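Long-range contacts in agmatine ureohydrolase (Thermoplasma volcanium GSS1, PDB 3PZL), which probably hydrolyses agmatine to putrescine and urea, as a two-manganese agmatinase of the arginase family: residues A35-G41 / S82-G88; S74-L79 / I294-K299. One frame throughout, in Å; residues are numbered along the deposited sequence.

Overall arrangement
Both contacts lie at the edge of the arginase-family alpha/beta fold that carries strand 84-90, away from the manganese site. In contact 1 that strand, outermost within the chain, pairs with strand 37-42; in contact 2 the hairpin just before it packs on helix 281-303, near the C-terminus. The segments alternate along the chain: 35-41, 74-79, 82-88, then 294-299. The contact centres are about 15 Å apart, yet the contacts touch. Y37 OH lies 2.9 Å from E298 OE2, a probable hydrogen bond, and M84 packs on L79. The chain therefore passes from hairpin to edge strand while the last helix holds to both, joining the edge strand and the hairpin before it to the C-terminal helix.

Contact 1 (A35-G41 / S82-G88); sequences AKYVVFG and SGMADLG
Backbone hydrogen bonds carry most of this contact: Y37, V38 and V39 pair in parallel register with M84, A85 and D86, the strand axes inclined by 24°. Y37 O receives A85 N, and A85 O in turn receives V39 N, each at 2.9 Å, before V39 O takes L87 N. At the start of the ladder G83 O accepts two donors, K36 N at 2.8 Å and Y37 N, the latter almost straight at 177°. Glycine suits position 83 because its phi is positive; G88, whose O receives G41 N, likewise has backbone angles that call for glycine.

Apolar contacts differ between the two faces. On the side of V38 and A85, A85 CB meets A35 CB, from the loop before the strand, at 3.5 Å. V38 CG1 touches L87 CD1, branched chains crossing at a slant. On the other face, Y37 CB lies beside selenomethionine M84 CG, and the Y37 ring, with CG anti to the carbonyl carbon (chi1 -57°), turns an edge to S82 O, 3.3 Å from CD2.

The buried polar side chains find partners outside the pair. D86 OD2 meets R62 in a salt bridge and the backbone N of I25, while OD1 accepts G88 N from above the carboxylate plane. Y37 OH also bonds to R297 of helix 281-303. F40 meets the ring of F20 of a second subunit.

The chemistry is thus that of a buried parallel sheet edge: main-chain atoms facing across bond between the strands, 37-42 also bonds to strand 116-121, and an aspartate carboxylate closes an Asx turn onto G88 within the strand.

Contact 2 (S74-L79 / I294-K299); sequences SYGIDL and IASREK
Between 74-79 and 294-299 there is no hydrogen bond; Y75, I77 and L79 meet the helix through van der Waals packing. The Y75 ring lies against the helix with one face over S296, whose CB is 3.5 Å from Y75 CE1, while S74 CB sits over the opposite face. With CG anti to the carbonyl carbon (chi1 -59°), the ring also brings CD2 to 3.8 Å from A295 CB. Small residues suit this helix surface: alanine and serine let an aromatic plane settle close to the backbone. S296 OG turns back to V292 O within its own helix and also bonds to S262. Losing the Y75 ring to an alanine here is likely to open a gap over A295 and S296 and to take from K299 CD the ring edge beside it.

I77, a beta-branched residue at home in a strand, spreads its branches over the next part of the helix. CG1 lies 3.5 Å from A295 O, and CG2 and CD1 both rest on E298 CB, the two side chains crossing at about a right angle. Toward the start of the helical segment, L79 CD2 meets I294 CG2 at 3.7 Å. The charged ends go elsewhere: E298 to Y37, K299 to E303.

G76 has the positive phi that favours glycine and, with I77, faces E72 in a G1 beta bulge; its O takes a weak hydrogen bond from K302 NZ. D78 forms a salt bridge with R186 of a third subunit. Such packing of a bulged beta-hairpin on a helix here joins the approach to edge strand 84-90 to the C-terminal helix of the arginase-family alpha/beta fold.

Contact 1 (A35-G41 / S82-G88)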
# COMPACT_ATOMS: atom_id res chain seq x y z
N ALA B 35 -33.03 -1.19 23.10
CA ALA B 35 -32.67 -1.29 21.69
C ALA B 35 -33.55 -2.24 20.89
O ALA B 35 -33.92 -3.30 21.40
CB ALA B 35 -31.23 -1.70 21.57
N LYS B 36 -33.86 -1.87 19.65
CA LYS B 36 -34.60 -2.75 18.72
C LYS B 36 -33.59 -3.53 17.92
O LYS B 36 -33.76 -4.73 17.65
CB LYS B 36 -35.49 -1.99 17.72
CG LYS B 36 -36.59 -1.08 18.30
CD LYS B 36 -37.52 -0.60 17.19
CE LYS B 36 -38.26 0.69 17.54
NZ LYS B 36 -38.91 1.26 16.30
N TYR B 37 -32.53 -2.83 17.53
CA TYR B 37 -31.45 -3.42 16.72
C TYR B 37 -30.14 -3.49 17.53
O TYR B 37 -29.63 -2.50 18.03
CB TYR B 37 -31.25 -2.63 15.42
CG TYR B 37 -32.48 -2.51 14.56
CD1 TYR B 37 -32.83 -3.53 13.67
CD2 TYR B 37 -33.29 -1.38 14.61
CE1 TYR B 37 -33.95 -3.42 12.86
CE2 TYR B 37 -34.41 -1.26 13.80
CZ TYR B 37 -34.74 -2.29 12.93
OH TYR B 37 -35.85 -2.21 12.12
N VAL B 38 -29.61 -4.69 17.65
CA VAL B 38 -28.46 -4.90 18.47
C VAL B 38 -27.32 -5.40 17.60
O VAL B 38 -27.33 -6.53 17.08
CB VAL B 38 -28.79 -5.88 19.58
CG1 VAL B 38 -27.60 -6.05 20.50
CG2 VAL B 38 -29.97 -5.38 20.36
N VAL B 39 -26.34 -4.52 17.43
CA VAL B 39 -25.19 -4.74 16.57
C VAL B 39 -24.06 -5.23 17.43
O VAL B 39 -23.79 -4.66 18.50
CB VAL B 39 -24.76 -3.42 15.90
CG1 VAL B 39 -23.36 -3.53 15.34
CG2 VAL B 39 -25.76 -3.02 14.84
N PHE B 40 -23.40 -6.30 16.98
CA PHE B 40 -22.29 -6.87 17.71
C PHE B 40 -21.29 -7.54 16.79
O PHE B 40 -21.63 -8.09 15.75
CB PHE B 40 -22.78 -7.84 18.81
CG PHE B 40 -23.56 -9.02 18.29
CD1 PHE B 40 -24.94 -8.95 18.17
CD2 PHE B 40 -22.91 -10.19 17.92
CE1 PHE B 40 -25.65 -10.04 17.68
CE2 PHE B 40 -23.62 -11.27 17.45
CZ PHE B 40 -24.99 -11.20 17.33
N GLY B 41 -20.03 -7.48 17.20
CA GLY B 41 -18.96 -8.04 16.42
C GLY B 41 -18.45 -9.34 16.96
O GLY B 41 -18.43 -9.57 18.17
N SER B 82 -33.81 5.24 15.58
CA SER B 82 -34.22 3.88 15.27
C SER B 82 -33.84 2.78 16.28
O SER B 82 -33.90 1.61 15.97
CB SER B 82 -33.72 3.52 13.88
OG SER B 82 -34.22 4.46 12.95
N GLY B 83 -33.45 3.15 17.50
CA GLY B 83 -33.23 2.16 18.54
C GLY B 83 -32.09 1.19 18.24
O GLY B 83 -32.28 -0.01 18.25
N MSE B 84 -30.91 1.73 17.97
CA MSE B 84 -29.72 0.95 17.72
C MSE B 84 -28.84 0.94 18.95
O MSE B 84 -28.71 1.96 19.64
CB MSE B 84 -28.91 1.59 16.62
CG MSE B 84 -29.28 1.23 15.21
SE MSE B 84 -27.81 1.87 14.03
CE MSE B 84 -28.65 3.50 13.43
N ALA B 85 -28.21 -0.21 19.18
CA ALA B 85 -27.21 -0.39 20.22
C ALA B 85 -26.00 -1.12 19.65
O ALA B 85 -26.13 -1.87 18.69
CB ALA B 85 -27.80 -1.19 21.38
N ASP B 86 -24.82 -0.90 20.23
CA ASP B 86 -23.62 -1.59 19.80
C ASP B 86 -22.99 -2.20 21.02
O ASP B 86 -22.47 -1.49 21.86
CB ASP B 86 -22.63 -0.62 19.13
CG ASP B 86 -21.48 -1.32 18.37
OD1 ASP B 86 -21.32 -2.57 18.42
OD2 ASP B 86 -20.71 -0.61 17.68
N LEU B 87 -23.02 -3.52 21.13
CA LEU B 87 -22.39 -4.19 22.28
C LEU B 87 -20.85 -4.20 22.27
O LEU B 87 -20.25 -4.39 23.33
CB LEU B 87 -22.92 -5.61 22.45
CG LEU B 87 -24.43 -5.73 22.49
CD1 LEU B 87 -24.81 -7.18 22.68
CD2 LEU B 87 -25.03 -4.86 23.58
N GLY B 88 -20.24 -3.98 21.10
CA GLY B 88 -18.81 -4.19 20.91
C GLY B 88 -18.45 -5.57 20.37
O GLY B 88 -19.17 -6.16 19.57

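Contact 2 (S74-L79 / I294-K299)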
# COMPACT_ATOMS: atom_id res chain seq x y z
N SER B 74 -32.91 7.80 1.02
CA SER B 74 -33.76 7.00 0.19
C SER B 74 -34.88 6.32 0.97
O SER B 74 -35.77 5.71 0.40
CB SER B 74 -32.92 5.95 -0.50
OG SER B 74 -31.91 6.58 -1.25
N TYR B 75 -34.85 6.39 2.29
CA TYR B 75 -35.89 5.76 3.08
C TYR B 75 -36.62 6.74 3.99
O TYR B 75 -37.68 6.45 4.50
CB TYR B 75 -35.31 4.60 3.84
CG TYR B 75 -34.70 3.56 2.93
CD1 TYR B 75 -35.49 2.67 2.21
CD2 TYR B 75 -33.32 3.47 2.79
CE1 TYR B 75 -34.93 1.71 1.37
CE2 TYR B 75 -32.74 2.52 1.98
CZ TYR B 75 -33.55 1.64 1.27
OH TYR B 75 -32.95 0.70 0.44
N GLY B 76 -36.04 7.93 4.16
CA GLY B 76 -36.62 8.95 5.00
C GLY B 76 -36.71 8.48 6.42
O GLY B 76 -37.73 8.67 7.06
N ILE B 77 -35.63 7.88 6.91
CA ILE B 77 -35.54 7.31 8.24
C ILE B 77 -34.30 7.83 8.92
O ILE B 77 -33.19 7.70 8.38
CB ILE B 77 -35.45 5.80 8.18
CG1 ILE B 77 -36.78 5.22 7.66
CG2 ILE B 77 -35.03 5.20 9.54
CD1 ILE B 77 -37.98 5.45 8.62
N ASP B 78 -34.50 8.40 10.11
CA ASP B 78 -33.41 8.86 10.97
C ASP B 78 -32.95 7.70 11.85
O ASP B 78 -33.69 7.19 12.70
CB ASP B 78 -33.88 10.06 11.80
CG ASP B 78 -32.86 10.52 12.82
OD1 ASP B 78 -31.65 10.22 12.67
OD2 ASP B 78 -33.27 11.20 13.79
N LEU B 79 -31.70 7.28 11.65
CA LEU B 79 -31.16 6.13 12.35
C LEU B 79 -30.92 6.37 13.83
O LEU B 79 -30.95 5.45 14.62
CB LEU B 79 -29.91 5.66 11.64
CG LEU B 79 -30.21 5.12 10.25
CD1 LEU B 79 -28.92 5.00 9.49
CD2 LEU B 79 -30.89 3.76 10.32
N ILE B 294 -31.61 -1.59 8.34
CA ILE B 294 -32.37 -0.95 9.40
C ILE B 294 -33.37 0.04 8.82
O ILE B 294 -34.56 -0.03 9.13
CB ILE B 294 -31.42 -0.28 10.47
CG1 ILE B 294 -30.61 -1.33 11.22
CG2 ILE B 294 -32.18 0.53 11.46
CD1 ILE B 294 -29.56 -0.75 12.08
N ALA B 295 -32.89 0.95 7.96
CA ALA B 295 -33.72 2.02 7.43
C ALA B 295 -34.91 1.48 6.66
O ALA B 295 -36.03 1.91 6.90
CB ALA B 295 -32.89 3.01 6.56
N SER B 296 -34.69 0.56 5.74
CA SER B 296 -35.80 0.08 4.93
C SER B 296 -36.81 -0.70 5.77
O SER B 296 -38.00 -0.73 5.45
CB SER B 296 -35.32 -0.79 3.78
OG SER B 296 -34.82 -1.99 4.29
N ARG B 297 -36.34 -1.33 6.83
CA ARG B 297 -37.25 -2.00 7.75
C ARG B 297 -38.08 -1.00 8.55
O ARG B 297 -39.27 -1.23 8.77
CB ARG B 297 -36.48 -2.92 8.70
CG ARG B 297 -37.37 -3.77 9.55
CD ARG B 297 -36.59 -4.90 10.18
NE ARG B 297 -37.46 -5.90 10.79
CZ ARG B 297 -38.01 -5.77 11.98
NH1 ARG B 297 -37.75 -4.69 12.70
NH2 ARG B 297 -38.80 -6.72 12.48
N GLU B 298 -37.47 0.10 8.97
CA GLU B 298 -38.17 1.12 9.71
C GLU B 298 -39.20 1.79 8.83
O GLU B 298 -40.27 2.18 9.32
CB GLU B 298 -37.21 2.17 10.30
CG GLU B 298 -36.41 1.70 11.52
CD GLU B 298 -37.28 1.28 12.69
OE1 GLU B 298 -38.03 2.12 13.21
OE2 GLU B 298 -37.21 0.13 13.13
N LYS B 299 -38.87 1.92 7.54
CA LYS B 299 -39.80 2.50 6.54
C LYS B 299 -41.05 1.65 6.44
O LYS B 299 -42.13 2.18 6.24
CB LYS B 299 -39.17 2.58 5.16
CG LYS B 299 -39.94 3.42 4.15
CD LYS B 299 -39.66 2.95 2.70
CE LYS B 299 -39.61 4.11 1.68
NZ LYS B 299 -40.95 4.62 1.33